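Local coordinates for protein Old Yellow Enzyme (Pichia, PDB 6AGZ) that probably catalyses the asymmetric reduction of enone compounds with a bound flavin mononucleotide, as an old yellow enzyme built on a TIM barrel, at residues W112-G115 and R116-P120; A217-L220 and L221-D225. All coordinates share one frame; numbering follows the deposited sequence.

Interaction 1 (W112-G115 and R116-P120); sequences WNLG and RAADP
R116 enters the turn against G115, its CB 3.7 Å from G115 C. G115 has phi 69° and psi -137°, and with R116 at negative phi and psi near zero the pair fits the two central positions of a type II' turn running from L114 to A117. The R116 chain leaves the contact extended from CG to NE.

A117 closes that first turn: its N meets L114 O at 3.3 Å in a weak hydrogen bond. The amide of Q196 grips the same turn through both its ends, NE2 donating to L114 O and OE1 accepting R116 N, while the hydroxyl of Y78 is bonded to A117 O. A117 CB rests 3.5 Å from L114 O.

With A118 a second turn overlaps the first. A118 N bonds to G115 O at 3.3 Å, lying above the carbonyl plane and not on a lone pair, and R116 and A117, both with negative phi and psi near zero, fit the central positions of a type I turn. The methyl of A118 packs on the leucine, 3.6 Å from L114 CB and 3.7 Å from L114 CD1. Two torsions divide the work of L114: the first sets CG beside the backbone N, and the second, chi2 -173°, turns CD1 to A118 and CD2 over the centre of the W112 ring, 3.4 Å above its plane.

D119 occupies the N-cap position of helix 120-125, OD1 making weak bonds to the backbone N of K121 and of L122; P120 starts that helix. Two overlapping turns, type II' then type I, thus carry the chain out of barrel strand 106-112 in a buried beta-to-alpha loop of the TIM barrel.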
ATOM      1  N   TRP A 112     -14.358  -2.072 -22.408  1.00 16.87           N
ATOM      2  CA  TRP A 112     -15.037  -1.039 -21.639  1.00 16.27           C
ATOM      3  C   TRP A 112     -16.343  -1.574 -21.069  1.00 16.21           C
ATOM      4  O   TRP A 112     -17.028  -2.381 -21.706  1.00 16.17           O
ATOM      5  CB  TRP A 112     -15.324   0.182 -22.518  1.00 15.16           C
ATOM      6  CG  TRP A 112     -15.253   1.502 -21.807  1.00 14.09           C
ATOM      7  CD1 TRP A 112     -14.923   1.720 -20.501  1.00 12.53           C
ATOM      8  CD2 TRP A 112     -15.512   2.790 -22.376  1.00 14.03           C
ATOM      9  NE1 TRP A 112     -14.960   3.067 -20.223  1.00 12.62           N
ATOM     10  CE2 TRP A 112     -15.315   3.745 -21.359  1.00 13.58           C
ATOM     11  CE3 TRP A 112     -15.880   3.230 -23.652  1.00 14.24           C
ATOM     12  CZ2 TRP A 112     -15.486   5.110 -21.575  1.00 14.27           C
ATOM     13  CZ3 TRP A 112     -16.047   4.584 -23.864  1.00 15.52           C
ATOM     14  CH2 TRP A 112     -15.851   5.507 -22.831  1.00 15.59           C
ATOM     15  N   ASN A 113     -16.680  -1.120 -19.864  1.00 15.51           N
ATOM     16  CA  ASN A 113     -17.990  -1.376 -19.273  1.00 14.85           C
ATOM     17  C   ASN A 113     -18.355  -0.153 -18.449  1.00 13.75           C
ATOM     18  O   ASN A 113     -17.666   0.164 -17.474  1.00 14.14           O
ATOM     19  CB  ASN A 113     -17.989  -2.639 -18.410  1.00 15.98           C
ATOM     20  CG  ASN A 113     -19.390  -3.125 -18.084  1.00 17.68           C
ATOM     21  OD1 ASN A 113     -20.329  -2.333 -17.984  1.00 18.44           O
ATOM     22  ND2 ASN A 113     -19.540  -4.433 -17.925  1.00 17.81           N
ATOM     23  N   LEU A 114     -19.434   0.528 -18.839  1.00 13.73           N
ATOM     24  CA  LEU A 114     -19.702   1.863 -18.316  1.00 13.36           C
ATOM     25  C   LEU A 114     -20.318   1.830 -16.922  1.00 14.87           C
ATOM     26  O   LEU A 114     -19.913   2.605 -16.047  1.00 13.27           O
ATOM     27  CB  LEU A 114     -20.610   2.624 -19.281  1.00 13.81           C
ATOM     28  CG  LEU A 114     -20.007   2.885 -20.663  1.00 14.53           C
ATOM     29  CD1 LEU A 114     -20.905   3.789 -21.491  1.00 14.75           C
ATOM     30  CD2 LEU A 114     -18.620   3.488 -20.526  1.00 12.07           C
ATOM     31  N   GLY A 115     -21.294   0.957 -16.694  1.00 15.14           N
ATOM     32  CA  GLY A 115     -21.979   0.978 -15.413  1.00 14.21           C
ATOM     33  C   GLY A 115     -22.819   2.234 -15.270  1.00 14.11           C
ATOM     34  O   GLY A 115     -23.512   2.658 -16.200  1.00 14.97           O
ATOM     35  N   ARG A 116     -22.755   2.847 -14.086  1.00 13.76           N
ATOM     36  CA  ARG A 116     -23.517   4.063 -13.821  1.00 14.84           C
ATOM     37  C   ARG A 116     -22.975   5.283 -14.558  1.00 14.14           C
ATOM     38  O   ARG A 116     -23.505   6.383 -14.371  1.00 14.60           O
ATOM     39  CB  ARG A 116     -23.558   4.343 -12.316  1.00 15.75           C
ATOM     40  CG  ARG A 116     -22.240   4.819 -11.726  1.00 15.74           C
ATOM     41  CD  ARG A 116     -22.366   5.042 -10.226  1.00 15.66           C
ATOM     42  NE  ARG A 116     -21.174   5.662  -9.655  1.00 17.34           N
ATOM     43  CZ  ARG A 116     -21.058   6.018  -8.380  1.00 18.56           C
ATOM     44  NH1 ARG A 116     -22.062   5.817  -7.538  1.00 18.46           N
ATOM     45  NH2 ARG A 116     -19.936   6.578  -7.945  1.00 19.02           N
ATOM     46  N   ALA A 117     -21.941   5.123 -15.378  1.00 11.18           N
ATOM     47  CA  ALA A 117     -21.385   6.213 -16.166  1.00 10.27           C
ATOM     48  C   ALA A 117     -21.999   6.315 -17.555  1.00 15.33           C
ATOM     49  O   ALA A 117     -21.648   7.229 -18.309  1.00 13.54           O
ATOM     50  CB  ALA A 117     -19.867   6.047 -16.288  1.00  9.93           C
ATOM     51  N   ALA A 118     -22.908   5.411 -17.907  1.00 14.99           N
ATOM     52  CA  ALA A 118     -23.407   5.311 -19.268  1.00 15.18           C
ATOM     53  C   ALA A 118     -24.466   6.374 -19.552  1.00 16.02           C
ATOM     54  O   ALA A 118     -25.003   7.022 -18.650  1.00 17.33           O
ATOM     55  CB  ALA A 118     -23.984   3.920 -19.523  1.00 15.68           C
ATOM     56  N   ASP A 119     -24.755   6.544 -20.833  1.00 16.74           N
ATOM     57  CA  ASP A 119     -25.871   7.354 -21.301  1.00 17.21           C
ATOM     58  C   ASP A 119     -27.159   6.583 -21.050  1.00 17.07           C
ATOM     59  O   ASP A 119     -27.405   5.577 -21.731  1.00 16.19           O
ATOM     60  CB  ASP A 119     -25.703   7.665 -22.794  1.00 18.81           C
ATOM     61  CG  ASP A 119     -26.743   8.645 -23.325  1.00 20.63           C
ATOM     62  OD1 ASP A 119     -27.823   8.797 -22.714  1.00 20.92           O
ATOM     63  OD2 ASP A 119     -26.478   9.266 -24.377  1.00 20.51           O
ATOM     64  N   PRO A 120     -28.001   6.997 -20.099  1.00 17.83           N
ATOM     65  CA  PRO A 120     -29.218   6.217 -19.824  1.00 19.10           C
ATOM     66  C   PRO A 120     -30.249   6.304 -20.934  1.00 20.29           C
ATOM     67  O   PRO A 120     -30.988   5.335 -21.154  1.00 21.18           O
ATOM     68  CB  PRO A 120     -29.736   6.832 -18.518  1.00 19.40           C
ATOM     69  CG  PRO A 120     -29.242   8.240 -18.554  1.00 18.50           C
ATOM     70  CD  PRO A 120     -27.904   8.196 -19.248  1.00 17.98           C
TER

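Interaction 2 (A217-L220 and L221-D225); sequences ARLL and LEVID
A217 O accepts L221 N at 3.1 Å, and L221 CG sits 3.4 Å from that same oxygen.

R218 O receives E222 N at 2.9 Å. The carboxylate of E222 lies against the aliphatic stem of R218, E222 OE2 being 3.5 Å from R218 CG, while the guanidinium and carboxylate planes are 64° apart. The charged atoms do not meet, R218 NH1 and E222 OE2 being 5.0 Å apart. A water lies at the guanidinium edge, in plane, 3.1 Å from R218 NH1; its link on to OE2 is suspiciously short and therefore doubtful. The firmer partners lie elsewhere: N215 and K208 O for the arginine, Y209 and K165 for OE1 of the glutamate.

L219 O bonds to V223 N, and the two side chains run side by side in the same direction, L219 CD2 to V223 CG2 being 3.7 Å. L220 repeats this with I224: besides the bond from I224 N to L220 O, its CD1 stands 4.0 Å from I224 CG1. Chi1 of 171° sets L220 CG opposite its backbone N, and the side chain packs on helices 193-198 and 258-274.

Four successive i to i+4 bonds mark the first turns of an alpha helix, here helix 218-231 on the outside of the TIM barrel.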
ATOM      1  N   ALA A 217     -13.045  -6.218  -4.648  1.00 13.87           N
ATOM      2  CA  ALA A 217     -12.165  -6.609  -5.738  1.00 12.07           C
ATOM      3  C   ALA A 217     -12.582  -7.916  -6.395  1.00 12.77           C
ATOM      4  O   ALA A 217     -11.937  -8.341  -7.359  1.00 13.55           O
ATOM      5  CB  ALA A 217     -10.723  -6.733  -5.234  1.00 10.79           C
ATOM      6  N   ARG A 218     -13.649  -8.553  -5.905  1.00 14.35           N
ATOM      7  CA  ARG A 218     -13.969  -9.911  -6.334  1.00 13.25           C
ATOM      8  C   ARG A 218     -14.367  -9.958  -7.804  1.00 12.33           C
ATOM      9  O   ARG A 218     -13.907 -10.830  -8.549  1.00 10.07           O
ATOM     10  CB  ARG A 218     -15.078 -10.494  -5.460  1.00 13.77           C
ATOM     11  CG  ARG A 218     -15.398 -11.942  -5.784  1.00 12.69           C
ATOM     12  CD  ARG A 218     -16.351 -12.548  -4.770  1.00 12.32           C
ATOM     13  NE  ARG A 218     -15.956 -12.237  -3.400  1.00 13.62           N
ATOM     14  CZ  ARG A 218     -14.992 -12.866  -2.736  1.00 14.41           C
ATOM     15  NH1 ARG A 218     -14.312 -13.845  -3.318  1.00 14.47           N
ATOM     16  NH2 ARG A 218     -14.705 -12.515  -1.490  1.00 14.29           N
ATOM     17  N   LEU A 219     -15.230  -9.039  -8.242  1.00 13.27           N
ATOM     18  CA  LEU A 219     -15.702  -9.075  -9.625  1.00 13.26           C
ATOM     19  C   LEU A 219     -14.542  -8.934 -10.601  1.00 11.82           C
ATOM     20  O   LEU A 219     -14.440  -9.689 -11.576  1.00 10.88           O
ATOM     21  CB  LEU A 219     -16.746  -7.981  -9.859  1.00 15.19           C
ATOM     22  CG  LEU A 219     -17.631  -8.137 -11.104  1.00 19.99           C
ATOM     23  CD1 LEU A 219     -18.959  -7.432 -10.912  1.00 22.01           C
ATOM     24  CD2 LEU A 219     -16.956  -7.619 -12.363  1.00 22.21           C
ATOM     25  N   LEU A 220     -13.658  -7.964 -10.356  1.00 11.72           N
ATOM     26  CA  LEU A 220     -12.494  -7.781 -11.218  1.00 12.88           C
ATOM     27  C   LEU A 220     -11.670  -9.059 -11.304  1.00 13.00           C
ATOM     28  O   LEU A 220     -11.324  -9.512 -12.400  1.00 13.93           O
ATOM     29  CB  LEU A 220     -11.635  -6.624 -10.710  1.00 11.82           C
ATOM     30  CG  LEU A 220     -10.281  -6.478 -11.412  1.00 11.55           C
ATOM     31  CD1 LEU A 220     -10.466  -6.127 -12.883  1.00 10.14           C
ATOM     32  CD2 LEU A 220      -9.408  -5.446 -10.715  1.00 11.32           C
ATOM     33  N   LEU A 221     -11.355  -9.661 -10.155  1.00 14.04           N
ATOM     34  CA  LEU A 221     -10.497 -10.842 -10.148  1.00 14.87           C
ATOM     35  C   LEU A 221     -11.170 -12.033 -10.821  1.00 14.74           C
ATOM     36  O   LEU A 221     -10.501 -12.839 -11.476  1.00 15.92           O
ATOM     37  CB  LEU A 221     -10.093 -11.190  -8.715  1.00 14.77           C
ATOM     38  CG  LEU A 221      -9.153 -10.193  -8.037  1.00 15.06           C
ATOM     39  CD1 LEU A 221      -8.821 -10.645  -6.624  1.00 15.51           C
ATOM     40  CD2 LEU A 221      -7.886 -10.012  -8.860  1.00 14.46           C
ATOM     41  N   GLU A 222     -12.489 -12.165 -10.668  1.00 14.01           N
ATOM     42  CA  GLU A 222     -13.199 -13.255 -11.331  1.00 15.14           C
ATOM     43  C   GLU A 222     -13.201 -13.068 -12.844  1.00 13.66           C
ATOM     44  O   GLU A 222     -12.982 -14.030 -13.596  1.00 12.93           O
ATOM     45  CB  GLU A 222     -14.627 -13.358 -10.792  1.00 16.68           C
ATOM     46  CG  GLU A 222     -14.701 -13.828  -9.343  1.00 17.76           C
ATOM     47  CD  GLU A 222     -16.125 -13.958  -8.832  1.00 18.80           C
ATOM     48  OE1 GLU A 222     -17.045 -13.401  -9.465  1.00 19.11           O
ATOM     49  OE2 GLU A 222     -16.323 -14.621  -7.792  1.00 18.07           O
ATOM     50  N   VAL A 223     -13.439 -11.838 -13.308  1.00 12.52           N
ATOM     51  CA  VAL A 223     -13.340 -11.547 -14.736  1.00 14.85           C
ATOM     52  C   VAL A 223     -11.941 -11.869 -15.246  1.00 15.12           C
ATOM     53  O   VAL A 223     -11.771 -12.498 -16.297  1.00 14.20           O
ATOM     54  CB  VAL A 223     -13.715 -10.079 -15.013  1.00 14.82           C
ATOM     55  CG1 VAL A 223     -13.372  -9.706 -16.448  1.00 14.63           C
ATOM     56  CG2 VAL A 223     -15.194  -9.849 -14.742  1.00 15.33           C
ATOM     57  N   ILE A 224     -10.917 -11.447 -14.498  1.00 16.35           N
ATOM     58  CA  ILE A 224      -9.535 -11.700 -14.900  1.00 16.58           C
ATOM     59  C   ILE A 224      -9.270 -13.196 -15.003  1.00 17.40           C
ATOM     60  O   ILE A 224      -8.639 -13.663 -15.957  1.00 17.08           O
ATOM     61  CB  ILE A 224      -8.558 -11.024 -13.920  1.00 15.64           C
ATOM     62  CG1 ILE A 224      -8.684  -9.503 -13.995  1.00 15.41           C
ATOM     63  CG2 ILE A 224      -7.128 -11.447 -14.214  1.00 15.64           C
ATOM     64  CD1 ILE A 224      -8.465  -8.943 -15.376  1.00 15.74           C
ATOM     65  N   ASP A 225      -9.749 -13.972 -14.028  1.00 18.26           N
ATOM     66  CA  ASP A 225      -9.492 -15.410 -14.042  1.00 19.03           C
ATOM     67  C   ASP A 225     -10.193 -16.088 -15.213  1.00 19.89           C
ATOM     68  O   ASP A 225      -9.599 -16.935 -15.892  1.00 20.58           O
ATOM     69  CB  ASP A 225      -9.928 -16.035 -12.717  1.00 20.48           C
ATOM     70  CG  ASP A 225      -9.061 -15.594 -11.554  1.00 20.56           C
ATOM     71  OD1 ASP A 225      -7.924 -15.138 -11.799  1.00 20.24           O
ATOM     72  OD2 ASP A 225      -9.513 -15.707 -10.394  1.00 20.38           O
TER
HETATM   73  O   HOH W   1     -14.691 -15.193  -6.063  1.00 12.03           O

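In the fold
Along the chain the two contacts come in series, neither nesting nor crossing, and each is local, joining mainly residues three or four apart. Interaction 1 (112-120) shapes the loop between barrel strand 106-112 and helix 120-125; interaction 2 (217-225) opens helix 218-231, which leads into barrel strand 236-240. Their centres lie 19 Å apart and their nearest atoms about 7 Å, without touching. Shared neighbours connect them: helix 193-198 supplies Q196 to the first and L194, F197 and I198 to the second, while helix 158-179 meets N113 through T164 and Y168 and V223 through Y168. The side chain of L114 is about 8 Å from the flavin, that of L220 about 12 Å.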